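Local coordinates for protein beta-1,4-mannanase (Cellulomonas fimi, PDB 2BVY) that acts as an endo-beta-1,4-mannanase, probably cutting internal linkages of mannan chains, and comprises here a family 26 catalytic barrel followed by an immunoglobulin-like domain, at residues A[35-40]-A[318-323]; A[67-72]-A[108-113]; A[263-268]-A[310-315]; A[392-397]-A[426-431]; A[404-409]-A[416-421]. All blocks are in the same frame, centred on the assembly; numbering follows the deposited sequence.

Interaction 1. Residues A[35-40]-A[318-323]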
# COMPACT_ATOMS: atom_id res chain seq x y z
N GLY A 35 -6.26 -13.66 1.53
CA GLY A 35 -5.18 -13.20 2.38
C GLY A 35 -5.68 -12.92 3.78
O GLY A 35 -6.85 -12.61 3.97
N HIS A 36 -4.78 -13.02 4.75
CA HIS A 36 -5.15 -12.79 6.15
C HIS A 36 -4.00 -12.09 6.86
O HIS A 36 -2.85 -12.49 6.75
CB HIS A 36 -5.43 -14.13 6.84
CG HIS A 36 -5.91 -14.00 8.25
ND1 HIS A 36 -5.56 -14.90 9.24
CD2 HIS A 36 -6.73 -13.09 8.84
CE1 HIS A 36 -6.16 -14.55 10.37
NE2 HIS A 36 -6.87 -13.46 10.15
N GLN A 37 -4.33 -11.03 7.60
CA GLN A 37 -3.33 -10.25 8.34
C GLN A 37 -2.83 -10.99 9.59
O GLN A 37 -3.63 -11.58 10.33
CB GLN A 37 -3.96 -8.91 8.76
CG GLN A 37 -3.00 -7.95 9.46
CD GLN A 37 -2.08 -7.24 8.50
OE1 GLN A 37 -1.23 -6.44 8.91
NE2 GLN A 37 -2.23 -7.51 7.21
N HIS A 38 -1.52 -10.97 9.82
CA HIS A 38 -0.93 -11.61 10.99
C HIS A 38 -1.42 -13.05 11.14
O HIS A 38 -1.63 -13.54 12.26
CB HIS A 38 -1.31 -10.84 12.25
CG HIS A 38 -0.58 -9.55 12.42
ND1 HIS A 38 0.78 -9.49 12.65
CD2 HIS A 38 -1.02 -8.27 12.44
CE1 HIS A 38 1.15 -8.23 12.80
NE2 HIS A 38 0.08 -7.47 12.67
N THR A 39 -1.59 -13.73 10.01
CA THR A 39 -2.11 -15.09 10.04
C THR A 39 -1.30 -16.07 10.89
O THR A 39 -1.87 -17.00 11.49
CB THR A 39 -2.34 -15.61 8.59
OG1 THR A 39 -3.38 -16.59 8.59
CG2 THR A 39 -1.07 -16.21 8.01
N THR A 40 0.01 -15.88 10.99
CA THR A 40 0.83 -16.78 11.80
C THR A 40 1.38 -16.12 13.06
O THR A 40 2.21 -16.71 13.75
CB THR A 40 2.03 -17.37 11.00
OG1 THR A 40 2.88 -16.31 10.55
CG2 THR A 40 1.53 -18.18 9.80
N TYR A 318 -6.43 -10.49 -5.40
CA TYR A 318 -6.56 -11.02 -4.05
C TYR A 318 -7.48 -10.22 -3.14
O TYR A 318 -7.85 -9.09 -3.45
CB TYR A 318 -5.19 -11.15 -3.38
CG TYR A 318 -4.43 -9.84 -3.22
CD1 TYR A 318 -3.62 -9.34 -4.24
CD2 TYR A 318 -4.49 -9.12 -2.01
CE1 TYR A 318 -2.89 -8.16 -4.07
CE2 TYR A 318 -3.76 -7.94 -1.83
CZ TYR A 318 -2.96 -7.48 -2.86
OH TYR A 318 -2.20 -6.34 -2.68
N MET A 319 -7.85 -10.83 -2.03
CA MET A 319 -8.71 -10.19 -1.04
C MET A 319 -8.21 -10.65 0.32
O MET A 319 -8.19 -11.85 0.62
CB MET A 319 -10.19 -10.55 -1.27
CG MET A 319 -10.55 -12.03 -1.16
SD MET A 319 -12.17 -12.41 -1.92
CE MET A 319 -13.29 -11.50 -0.87
N GLU A 320 -7.79 -9.69 1.14
CA GLU A 320 -7.26 -9.94 2.47
C GLU A 320 -8.20 -9.45 3.56
O GLU A 320 -8.70 -8.32 3.48
CB GLU A 320 -5.91 -9.22 2.64
CG GLU A 320 -5.09 -9.67 3.87
CD GLU A 320 -4.17 -8.58 4.45
OE1 GLU A 320 -3.70 -7.70 3.70
OE2 GLU A 320 -3.92 -8.61 5.66
N THR A 321 -8.46 -10.27 4.57
CA THR A 321 -9.31 -9.82 5.65
C THR A 321 -8.39 -9.56 6.84
O THR A 321 -7.22 -9.97 6.81
CB THR A 321 -10.44 -10.83 5.99
OG1 THR A 321 -11.44 -10.16 6.76
CG2 THR A 321 -9.91 -12.02 6.76
N TRP A 322 -8.88 -8.89 7.88
CA TRP A 322 -8.01 -8.54 8.99
C TRP A 322 -7.64 -9.59 10.04
O TRP A 322 -8.14 -10.72 10.04
CB TRP A 322 -8.52 -7.28 9.67
CG TRP A 322 -7.40 -6.36 10.05
CD1 TRP A 322 -7.10 -5.89 11.30
CD2 TRP A 322 -6.39 -5.84 9.17
NE1 TRP A 322 -5.97 -5.10 11.25
CE2 TRP A 322 -5.52 -5.05 9.96
CE3 TRP A 322 -6.14 -5.95 7.80
CZ2 TRP A 322 -4.41 -4.39 9.41
CZ3 TRP A 322 -5.04 -5.28 7.26
CH2 TRP A 322 -4.19 -4.51 8.06
N ALA A 323 -6.74 -9.19 10.93
CA ALA A 323 -6.19 -10.06 11.97
C ALA A 323 -7.11 -10.64 13.02
O ALA A 323 -8.18 -10.09 13.33
CB ALA A 323 -5.02 -9.34 12.66
O HOH W 1 -1.49 -5.85 5.10

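Interaction 2. Residues A[67-72]-A[108-113]. With CAC (cacodylate ion), chain B.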
# COMPACT_ATOMS: atom_id res chain seq x y z
N PHE A 67 -0.10 -13.50 3.03
CA PHE A 67 0.21 -13.26 4.44
C PHE A 67 0.43 -11.76 4.60
O PHE A 67 1.39 -11.21 4.06
CB PHE A 67 1.50 -13.99 4.84
CG PHE A 67 1.37 -15.49 4.91
CD1 PHE A 67 0.85 -16.21 3.84
CD2 PHE A 67 1.80 -16.18 6.04
CE1 PHE A 67 0.77 -17.60 3.89
CE2 PHE A 67 1.73 -17.57 6.10
CZ PHE A 67 1.22 -18.29 5.03
N GLY A 68 -0.46 -11.09 5.34
CA GLY A 68 -0.31 -9.65 5.53
C GLY A 68 0.39 -9.29 6.82
O GLY A 68 0.18 -9.92 7.85
N TRP A 69 1.23 -8.26 6.77
CA TRP A 69 1.96 -7.80 7.95
C TRP A 69 1.85 -6.29 8.07
O TRP A 69 1.22 -5.64 7.25
CB TRP A 69 3.44 -8.20 7.84
CG TRP A 69 3.65 -9.63 7.45
CD1 TRP A 69 4.01 -10.11 6.21
CD2 TRP A 69 3.53 -10.78 8.29
NE1 TRP A 69 4.12 -11.47 6.24
CE2 TRP A 69 3.83 -11.92 7.50
CE3 TRP A 69 3.20 -10.96 9.64
CZ2 TRP A 69 3.81 -13.22 8.02
CZ3 TRP A 69 3.17 -12.27 10.16
CH2 TRP A 69 3.48 -13.37 9.35
N ASP A 70 2.50 -5.73 9.09
CA ASP A 70 2.43 -4.29 9.29
C ASP A 70 3.67 -3.74 10.01
O ASP A 70 4.19 -4.38 10.92
CB ASP A 70 1.18 -3.96 10.09
CG ASP A 70 0.78 -2.51 9.96
OD1 ASP A 70 1.41 -1.64 10.61
OD2 ASP A 70 -0.16 -2.24 9.18
N THR A 71 4.12 -2.55 9.62
CA THR A 71 5.28 -1.95 10.25
C THR A 71 5.09 -1.73 11.75
O THR A 71 6.02 -1.31 12.44
CB THR A 71 5.67 -0.60 9.58
OG1 THR A 71 4.54 0.27 9.55
CG2 THR A 71 6.17 -0.84 8.17
N LEU A 72 3.89 -1.99 12.26
CA LEU A 72 3.65 -1.87 13.69
C LEU A 72 4.53 -2.93 14.37
O LEU A 72 4.83 -2.83 15.55
CB LEU A 72 2.18 -2.12 14.04
CG LEU A 72 1.16 -0.99 13.88
CD1 LEU A 72 -0.25 -1.51 14.11
CD2 LEU A 72 1.49 0.12 14.87
N ASN A 108 3.60 -12.36 0.52
CA ASN A 108 3.65 -11.38 1.59
C ASN A 108 3.27 -9.97 1.17
O ASN A 108 3.63 -9.51 0.09
CB ASN A 108 5.06 -11.36 2.19
CG ASN A 108 5.42 -12.65 2.88
OD1 ASN A 108 5.10 -12.86 4.05
ND2 ASN A 108 6.09 -13.55 2.15
N THR A 109 2.54 -9.29 2.05
CA THR A 109 2.13 -7.92 1.82
C THR A 109 2.30 -7.17 3.14
O THR A 109 2.03 -7.71 4.22
CB THR A 109 0.68 -7.81 1.35
OG1 THR A 109 0.39 -6.45 1.01
CG2 THR A 109 -0.29 -8.30 2.43
N VAL A 110 2.77 -5.93 3.07
CA VAL A 110 3.00 -5.15 4.27
C VAL A 110 2.31 -3.79 4.25
O VAL A 110 2.54 -2.99 3.34
CB VAL A 110 4.51 -4.93 4.49
CG1 VAL A 110 4.74 -4.06 5.73
CG2 VAL A 110 5.22 -6.27 4.62
N SER A 111 1.46 -3.55 5.23
CA SER A 111 0.79 -2.26 5.34
C SER A 111 1.60 -1.47 6.38
O SER A 111 2.56 -1.99 6.95
CB SER A 111 -0.66 -2.45 5.78
OG SER A 111 -0.74 -3.27 6.93
N ALA A 112 1.22 -0.23 6.62
CA ALA A 112 1.97 0.58 7.58
C ALA A 112 1.11 1.56 8.37
O ALA A 112 0.81 2.65 7.89
CB ALA A 112 3.08 1.34 6.85
N HIS A 113 0.70 1.15 9.57
CA HIS A 113 -0.09 2.03 10.43
C HIS A 113 0.94 2.84 11.22
O HIS A 113 1.17 2.61 12.41
CB HIS A 113 -0.95 1.19 11.38
CG HIS A 113 -2.11 0.52 10.71
ND1 HIS A 113 -1.95 -0.53 9.82
CD2 HIS A 113 -3.44 0.76 10.76
CE1 HIS A 113 -3.13 -0.89 9.35
NE2 HIS A 113 -4.05 -0.12 9.91
AS CAC B . -7.55 -1.20 8.93
O1 CAC B . -8.88 -0.64 8.08
O2 CAC B . -6.29 -1.25 7.91
C1 CAC B . -7.10 -0.01 10.34
C2 CAC B . -7.84 -2.97 9.53

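Interaction 3. Residues A[263-268]-A[310-315]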
# COMPACT_ATOMS: atom_id res chain seq x y z
N ASP A 263 -17.65 -0.78 -7.33
CA ASP A 263 -16.29 -0.38 -6.97
C ASP A 263 -15.25 -1.39 -7.47
O ASP A 263 -14.20 -1.00 -7.99
CB ASP A 263 -16.17 -0.25 -5.45
CG ASP A 263 -16.33 1.18 -4.98
OD1 ASP A 263 -16.68 2.06 -5.80
OD2 ASP A 263 -16.11 1.43 -3.77
N LEU A 264 -15.54 -2.67 -7.30
CA LEU A 264 -14.60 -3.71 -7.73
C LEU A 264 -14.40 -3.73 -9.25
O LEU A 264 -13.29 -4.00 -9.72
CB LEU A 264 -15.05 -5.09 -7.23
CG LEU A 264 -14.85 -5.38 -5.73
CD1 LEU A 264 -15.44 -6.74 -5.40
CD2 LEU A 264 -13.36 -5.35 -5.38
N ARG A 265 -15.44 -3.47 -10.03
CA ARG A 265 -15.23 -3.47 -11.47
C ARG A 265 -14.54 -2.19 -11.91
O ARG A 265 -13.77 -2.20 -12.87
CB ARG A 265 -16.53 -3.72 -12.25
CG ARG A 265 -17.73 -2.89 -11.89
CD ARG A 265 -18.95 -3.41 -12.68
NE ARG A 265 -18.82 -3.13 -14.11
CZ ARG A 265 -19.11 -4.00 -15.08
NH1 ARG A 265 -19.53 -5.23 -14.78
NH2 ARG A 265 -18.97 -3.65 -16.36
N MET A 266 -14.80 -1.09 -11.19
CA MET A 266 -14.17 0.19 -11.50
C MET A 266 -12.65 0.04 -11.45
O MET A 266 -11.95 0.41 -12.40
CB MET A 266 -14.60 1.27 -10.48
CG MET A 266 -13.73 2.53 -10.48
SD MET A 266 -14.08 3.69 -9.10
CE MET A 266 -13.48 2.74 -7.68
N ILE A 267 -12.13 -0.51 -10.35
CA ILE A 267 -10.68 -0.67 -10.22
C ILE A 267 -10.12 -1.69 -11.19
O ILE A 267 -8.97 -1.58 -11.61
CB ILE A 267 -10.26 -1.05 -8.76
CG1 ILE A 267 -10.77 -2.44 -8.39
CG2 ILE A 267 -10.77 0.01 -7.78
CD1 ILE A 267 -10.25 -2.93 -7.04
N ALA A 268 -10.93 -2.68 -11.56
CA ALA A 268 -10.48 -3.69 -12.51
C ALA A 268 -10.31 -3.03 -13.88
O ALA A 268 -9.34 -3.29 -14.60
CB ALA A 268 -11.49 -4.83 -12.59
N ASP A 310 -20.02 -11.36 -11.56
CA ASP A 310 -19.72 -10.25 -12.46
C ASP A 310 -18.37 -10.52 -13.11
O ASP A 310 -17.36 -10.67 -12.43
CB ASP A 310 -19.68 -8.93 -11.68
CG ASP A 310 -19.48 -7.73 -12.59
OD1 ASP A 310 -18.44 -7.66 -13.28
OD2 ASP A 310 -20.37 -6.85 -12.60
N PRO A 311 -18.34 -10.57 -14.46
CA PRO A 311 -17.11 -10.82 -15.20
C PRO A 311 -16.00 -9.78 -15.04
O PRO A 311 -14.82 -10.10 -15.21
CB PRO A 311 -17.60 -10.94 -16.65
CG PRO A 311 -18.77 -10.01 -16.66
CD PRO A 311 -19.47 -10.35 -15.38
N VAL A 312 -16.35 -8.55 -14.71
CA VAL A 312 -15.34 -7.51 -14.54
C VAL A 312 -14.87 -7.39 -13.08
O VAL A 312 -13.68 -7.32 -12.82
CB VAL A 312 -15.84 -6.14 -15.04
CG1 VAL A 312 -14.74 -5.10 -14.90
CG2 VAL A 312 -16.27 -6.25 -16.50
N ALA A 313 -15.81 -7.39 -12.14
CA ALA A 313 -15.47 -7.28 -10.73
C ALA A 313 -14.63 -8.47 -10.26
O ALA A 313 -13.90 -8.37 -9.27
CB ALA A 313 -16.73 -7.18 -9.89
N SER A 314 -14.72 -9.59 -10.96
CA SER A 314 -13.95 -10.77 -10.57
C SER A 314 -12.50 -10.65 -10.98
O SER A 314 -11.67 -11.47 -10.60
CB SER A 314 -14.57 -12.04 -11.16
OG SER A 314 -14.61 -11.97 -12.58
N ARG A 315 -12.17 -9.63 -11.77
CA ARG A 315 -10.79 -9.46 -12.20
C ARG A 315 -9.95 -8.71 -11.17
O ARG A 315 -9.44 -7.61 -11.41
CB ARG A 315 -10.75 -8.78 -13.57
CG ARG A 315 -11.15 -9.71 -14.72
CD ARG A 315 -11.20 -8.99 -16.07
NE ARG A 315 -9.93 -8.38 -16.44
CZ ARG A 315 -8.81 -9.07 -16.63
NH1 ARG A 315 -8.80 -10.39 -16.51
NH2 ARG A 315 -7.68 -8.44 -16.94

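Interaction 4. Residues A[392-397]-A[426-431]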
# COMPACT_ATOMS: atom_id res chain seq x y z
N THR A 392 12.08 25.89 0.67
CA THR A 392 12.92 25.33 -0.37
C THR A 392 12.00 24.66 -1.37
O THR A 392 11.10 23.91 -1.00
CB THR A 392 13.88 24.26 0.19
OG1 THR A 392 14.55 24.77 1.35
CG2 THR A 392 14.91 23.88 -0.86
N VAL A 393 12.22 24.93 -2.65
CA VAL A 393 11.43 24.31 -3.70
C VAL A 393 12.23 23.11 -4.16
O VAL A 393 13.40 23.25 -4.52
CB VAL A 393 11.21 25.26 -4.91
CG1 VAL A 393 10.49 24.52 -6.02
CG2 VAL A 393 10.39 26.47 -4.49
N ARG A 394 11.62 21.93 -4.13
CA ARG A 394 12.31 20.73 -4.59
C ARG A 394 11.51 20.02 -5.66
O ARG A 394 10.31 19.79 -5.52
CB ARG A 394 12.62 19.76 -3.44
CG ARG A 394 11.86 20.02 -2.18
CD ARG A 394 12.57 19.43 -0.97
NE ARG A 394 12.34 20.28 0.19
CZ ARG A 394 13.08 20.27 1.29
NH1 ARG A 394 14.11 19.45 1.38
NH2 ARG A 394 12.81 21.10 2.28
N VAL A 395 12.20 19.70 -6.74
CA VAL A 395 11.60 19.04 -7.88
C VAL A 395 12.25 17.69 -8.12
O VAL A 395 13.47 17.54 -8.04
CB VAL A 395 11.76 19.89 -9.15
CG1 VAL A 395 11.17 19.16 -10.35
CG2 VAL A 395 11.09 21.24 -8.94
N ARG A 396 11.42 16.69 -8.40
CA ARG A 396 11.91 15.35 -8.66
C ARG A 396 11.78 15.07 -10.14
O ARG A 396 10.72 15.31 -10.73
CB ARG A 396 11.12 14.31 -7.87
CG ARG A 396 11.95 13.14 -7.36
CD ARG A 396 12.46 12.23 -8.46
NE ARG A 396 13.83 11.81 -8.18
CZ ARG A 396 14.39 10.68 -8.62
NH1 ARG A 396 13.69 9.83 -9.36
NH2 ARG A 396 15.65 10.41 -8.33
N VAL A 397 12.86 14.58 -10.74
CA VAL A 397 12.84 14.22 -12.15
C VAL A 397 13.46 12.83 -12.22
O VAL A 397 14.64 12.66 -11.92
CB VAL A 397 13.68 15.18 -13.02
CG1 VAL A 397 13.47 14.85 -14.48
CG2 VAL A 397 13.29 16.63 -12.75
N ALA A 426 21.24 13.39 -4.54
CA ALA A 426 20.59 12.10 -4.31
C ALA A 426 19.17 11.99 -4.86
O ALA A 426 18.80 10.95 -5.42
CB ALA A 426 20.58 11.78 -2.83
N LEU A 427 18.40 13.04 -4.64
CA LEU A 427 16.99 12.93 -5.00
C LEU A 427 16.37 14.13 -5.72
O LEU A 427 15.84 13.97 -6.82
CB LEU A 427 16.18 12.64 -3.73
CG LEU A 427 14.85 11.87 -3.85
CD1 LEU A 427 14.22 11.77 -2.48
CD2 LEU A 427 13.89 12.57 -4.82
N TRP A 428 16.43 15.31 -5.12
CA TRP A 428 15.80 16.48 -5.73
C TRP A 428 16.69 17.56 -6.34
O TRP A 428 17.90 17.62 -6.11
CB TRP A 428 14.92 17.19 -4.70
CG TRP A 428 13.90 16.35 -4.01
CD1 TRP A 428 12.82 15.74 -4.57
CD2 TRP A 428 13.83 16.09 -2.60
NE1 TRP A 428 12.08 15.12 -3.59
CE2 TRP A 428 12.67 15.32 -2.38
CE3 TRP A 428 14.64 16.45 -1.51
CZ2 TRP A 428 12.30 14.88 -1.10
CZ3 TRP A 428 14.26 16.01 -0.23
CH2 TRP A 428 13.10 15.24 -0.04
N TRP A 429 16.05 18.43 -7.12
CA TRP A 429 16.69 19.59 -7.72
C TRP A 429 16.05 20.66 -6.85
O TRP A 429 14.83 20.78 -6.82
CB TRP A 429 16.26 19.77 -9.17
CG TRP A 429 17.03 18.93 -10.13
CD1 TRP A 429 16.88 17.59 -10.34
CD2 TRP A 429 18.08 19.37 -11.00
NE1 TRP A 429 17.78 17.16 -11.30
CE2 TRP A 429 18.53 18.23 -11.71
CE3 TRP A 429 18.69 20.60 -11.24
CZ2 TRP A 429 19.56 18.30 -12.66
CZ3 TRP A 429 19.72 20.67 -12.19
CH2 TRP A 429 20.14 19.53 -12.88
N THR A 430 16.86 21.44 -6.14
CA THR A 430 16.30 22.45 -5.25
C THR A 430 16.83 23.87 -5.42
O THR A 430 17.75 24.13 -6.19
CB THR A 430 16.55 22.06 -3.78
OG1 THR A 430 17.91 22.35 -3.44
CG2 THR A 430 16.28 20.58 -3.57
N ALA A 431 16.22 24.77 -4.66
CA ALA A 431 16.59 26.18 -4.65
C ALA A 431 15.79 26.87 -3.56
O ALA A 431 14.59 26.60 -3.40
CB ALA A 431 16.30 26.82 -6.00
O HOH W 2 15.43 14.65 -9.48

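Interaction 5. Residues A[404-409]-A[416-421]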
# COMPACT_ATOMS: atom_id res chain seq x y z
N SER A 404 18.91 20.44 -16.67
CA SER A 404 18.51 21.65 -15.96
C SER A 404 17.04 21.65 -15.57
O SER A 404 16.21 21.02 -16.22
CB SER A 404 18.79 22.88 -16.83
OG SER A 404 17.94 22.88 -17.96
N VAL A 405 16.73 22.38 -14.50
CA VAL A 405 15.36 22.50 -14.03
C VAL A 405 15.12 23.95 -13.64
O VAL A 405 15.94 24.56 -12.96
CB VAL A 405 15.08 21.59 -12.81
CG1 VAL A 405 13.61 21.68 -12.44
CG2 VAL A 405 15.46 20.15 -13.12
N THR A 406 13.98 24.48 -14.07
CA THR A 406 13.62 25.86 -13.76
C THR A 406 12.20 25.93 -13.22
O THR A 406 11.35 25.11 -13.56
CB THR A 406 13.72 26.75 -15.02
OG1 THR A 406 15.07 26.77 -15.47
CG2 THR A 406 13.26 28.17 -14.71
N VAL A 407 11.95 26.91 -12.36
CA VAL A 407 10.64 27.10 -11.75
C VAL A 407 10.17 28.55 -11.88
O VAL A 407 10.94 29.49 -11.66
CB VAL A 407 10.68 26.73 -10.24
CG1 VAL A 407 9.35 27.06 -9.58
CG2 VAL A 407 11.00 25.26 -10.08
N GLU A 408 8.90 28.72 -12.24
CA GLU A 408 8.32 30.05 -12.37
C GLU A 408 7.09 30.18 -11.48
O GLU A 408 6.14 29.42 -11.61
CB GLU A 408 7.91 30.34 -13.82
CG GLU A 408 9.06 30.34 -14.82
CD GLU A 408 8.65 30.91 -16.17
OE1 GLU A 408 7.67 30.42 -16.76
OE2 GLU A 408 9.33 31.85 -16.65
N VAL A 409 7.13 31.14 -10.56
CA VAL A 409 6.00 31.37 -9.68
C VAL A 409 5.13 32.45 -10.32
O VAL A 409 5.41 33.64 -10.20
CB VAL A 409 6.46 31.85 -8.29
CG1 VAL A 409 5.27 31.89 -7.34
CG2 VAL A 409 7.54 30.93 -7.76
N VAL A 416 5.65 36.30 -10.93
CA VAL A 416 6.26 37.06 -9.85
C VAL A 416 7.65 36.55 -9.46
O VAL A 416 8.32 37.16 -8.63
CB VAL A 416 5.35 37.04 -8.60
CG1 VAL A 416 5.90 37.98 -7.53
CG2 VAL A 416 3.94 37.43 -8.99
N ASP A 417 8.09 35.45 -10.06
CA ASP A 417 9.40 34.91 -9.70
C ASP A 417 9.92 33.85 -10.68
O ASP A 417 9.14 33.23 -11.41
CB ASP A 417 9.33 34.32 -8.29
CG ASP A 417 10.68 34.29 -7.60
OD1 ASP A 417 11.67 33.85 -8.22
OD2 ASP A 417 10.74 34.70 -6.42
N THR A 418 11.23 33.65 -10.67
CA THR A 418 11.89 32.65 -11.51
C THR A 418 13.11 32.13 -10.77
O THR A 418 14.01 32.89 -10.43
CB THR A 418 12.33 33.24 -12.87
OG1 THR A 418 11.17 33.54 -13.65
CG2 THR A 418 13.18 32.23 -13.63
N LEU A 419 13.11 30.83 -10.51
CA LEU A 419 14.20 30.19 -9.78
C LEU A 419 14.94 29.15 -10.62
O LEU A 419 14.33 28.43 -11.41
CB LEU A 419 13.65 29.52 -8.52
CG LEU A 419 12.95 30.41 -7.49
CD1 LEU A 419 12.22 29.54 -6.48
CD2 LEU A 419 13.97 31.30 -6.80
N ASP A 420 16.25 29.09 -10.43
CA ASP A 420 17.09 28.14 -11.14
C ASP A 420 17.49 27.10 -10.10
O ASP A 420 18.19 27.41 -9.14
CB ASP A 420 18.32 28.83 -11.70
CG ASP A 420 18.66 28.37 -13.10
OD1 ASP A 420 17.85 28.63 -14.02
OD2 ASP A 420 19.73 27.75 -13.28
N LEU A 421 17.05 25.86 -10.29
CA LEU A 421 17.36 24.80 -9.33
C LEU A 421 18.69 24.11 -9.58
O LEU A 421 19.28 24.23 -10.65
CB LEU A 421 16.24 23.76 -9.33
CG LEU A 421 14.80 24.28 -9.31
CD1 LEU A 421 13.84 23.11 -9.16
CD2 LEU A 421 14.62 25.26 -8.18

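Interaction 1. Residues A[35-40]-A[318-323]
Gly-35 and Glu-320 pair where strand 318-321, the last of the (beta/alpha)8 barrel, closes in parallel against the first, 32-37. Backbone bonds hold this seam: Gly-35 N gives to Met-319 O (2.8 Å), Thr-321 N to Gly-35 O (2.9 Å), and Gln-37 N to Thr-321 O. Among the polar side chains, Gln-37 NE2 hydrogen-bonds Glu-320 OE2 on its syn lone pair (2.5 Å, short as modelled), with amide and carboxylate 19° apart and nearly coplanar; a water linking NE2 to Glu-320 OE1 completes a small ring. Stacking and CH-pi contacts centre on Trp-322, whose side chain lies close to the predicted nucleophile Glu-282. Gln-37 bends at chi2 (78°), which lays its amide almost parallel over one face of the indole. Ala-323 CB makes an apolar contact at the edge of the His-38 ring, whose far end bonds Glu-78. Gln-37 CG makes the CH-pi contact, 3.7 Å from the centroid of the Trp-322 six-membered ring and almost on its normal.

Interaction 2. Residues A[67-72]-A[108-113]
Asn-108 reaches across to Trp-69, its OD1 taking the indole NE1 at 2.8 Å on an in-plane lone pair. Amide and ring are nearly coplanar, so this bond would resist rotation of the indole. Thr-109 straddles Gly-68 in the parallel pairing: its N gives to Phe-67 O and its O receives Trp-69 N at 2.7 Å. Its CG2 presses on Gly-68 CA (3.4 Å), while OG1 turns to Val-169 O. Val-110 meets the Trp-69 CB with CG2. Ser-111 N gives a straight bond to Trp-69 O, and Ser-111 OG binds Asp-70 OD2 at 2.5 Å. Asp-70 CG, trans to the backbone N (chi1 -161°), brings the carboxylate across to Ser-111 and His-113. Ala-112 places CB against Thr-71 OG1, a hydroxyl bonded to Tyr-147. His-113 then grips both oxygens of Asp-70: its N points at OD1 (3.1 Å, 178°) and its ND1 at OD2 (2.6 Å), the latter from the carboxylate face opposite Ser-111 OG. This His-carboxylate pair fixes the imidazole, whose NE2 makes a weak bond to cacodylate O2 (3.2 Å), in the pocket of the predicted catalytic glutamates. Helix 87-104 connects strands 66-70 and 107-111 in a beta-alpha-beta unit of the barrel; its Ile-98 and Ala-101 pack on Trp-69, Asn-108 and Phe-67, and strands 32-37 and 168-171 continue the sheet on the two outer sides.

Interaction 3. Residues A[263-268]-A[310-315]
Asp-310 OD1 is gripped by two backbone amides, Val-312 N (2.7 Å) and Ala-313 N (2.9 Å), while its OD2 takes Arg-265 NH1 of helix 254-274 in a salt bridge of 2.8 Å. The arginine comes edge-on: OD2 lies in the guanidinium plane and receives NH1 on its syn lone pair, yet the two flat groups stand 73° apart. CG of Arg-265 sits between its N and carbonyl carbon (chi1 49°), and a bend at chi3 rests one guanidinium face on Val-312. With an asparagine in place of the aspartate, the Arg-265 guanidinium would probably lose its close charged partner and be freer to turn. Alongside the salt bridge, Val-312 CG1 touches Arg-265 CB (3.5 Å), Ala-268 CB fits against Val-312 O (3.3 Å), and Leu-264 CB meets Ala-313 CB (3.8 Å). Arg-315 adds a salt bridge to Asp-272. The loop from helix 299-309 to strand 318-321 lies on an outer barrel helix, started by the Asp-310 Asx turn.

Interaction 4. Residues A[392-397]-A[426-431]
Trp-428 lies with its indole sandwiched: Arg-394 CD rests over one face, 3.9 Å from the centroid of the six-membered ring, and Leu-427 CD1 of the same segment as the indole covers the other. The Arg-394 guanidinium itself stands 78° to the ring, so the contact is a CH-pi one made by the aliphatic chain, while Arg-394 NE bonds Ser-379. The Arg-394 chi1 of 17° is near-eclipsed and suggests some strain. Arg-396 crosses Leu-427 at about a right angle; its chain bends at chi2 and chi3, CG packs tightly on Leu-427 CD2 (3.2 Å), and the guanidinium offers its edge, with NE giving to Leu-427 O (3.2 Å). Just beyond them strand 429-433 runs antiparallel to 391-398 in the immunoglobulin-like domain: Val-395 and Trp-429 form a hydrogen-bonded pair (Val-395 N to Trp-429 O, 2.8 Å). Val-393 N gives a straight bond to Ala-431 O (171°), while the return bond is weak. Thr-430 CG2 touches Arg-394 CB on one face, and Val-395 and Trp-429 lie on the opposite one. A water spans Val-397 N and Leu-427 O at the edge of Trp-429, while Leu-427 reaches Phe-199 and Val-207 of barrel helix 190-207.

Interaction 5. Residues A[404-409]-A[416-421]
Leu-421 provides the main bump: its CD1 drops into the hollow between Val-405 CG1 (3.6 Å) and Val-407 CG2 (3.7 Å), two valines on one side of strand 402-410. The leucine's CG stands anti to the carbonyl carbon (chi1 -45°), sending the methyls into that notch. Shortened to an alanine, this position is likely to leave a gap between Val-405 and Val-407 and cost the hairpin its apolar grip at this end. Further along, Val-407 CB faces Leu-419 CB more loosely (4.4 Å), and Val-409 CB lies beside Asp-417 CB (3.8 Å), pointing the same way. On the other face Thr-406 CG2 settles over Leu-419 O (3.5 Å), while Glu-408 lies along Thr-418. Backbone bonds hold the two antiparallel strands level: Val-407 N with Leu-419 O (3.0 Å) and Leu-419 N with Val-407 O (2.8 Å) are in plane and straight, and Leu-421 N reaches Val-405 O. The hairpin thus sits mid-sheet in the immunoglobulin-like domain, with strand 446-453 bonded along 402-410 and strand 429-433 along 417-423; its apolar face packs on Trp-429 and Trp-433 and on valines of strand 391-398.

In the fold
From the N terminus, the end of the first barrel strand, within 35-40, is joined by the last: interaction 1, with 318-323, closes a loop that spans nearly the whole catalytic barrel. Inside that span interaction 2 joins consecutive strands, and interaction 3 follows in series, pinning the loop before the last strand to an outer helix. Interactions 1 and 2 touch, for strands 32-37 and 66-70 are neighbours (His-38 N to Gly-68 O, 2.8 Å). After the barrel the chain enters the immunoglobulin-like domain, where interaction 4 encloses interaction 5, a hairpin. None of the loops cross. Interactions 4 and 5 meet through Leu-421 against Val-395 and Ala-431, their centres about 12 Å apart.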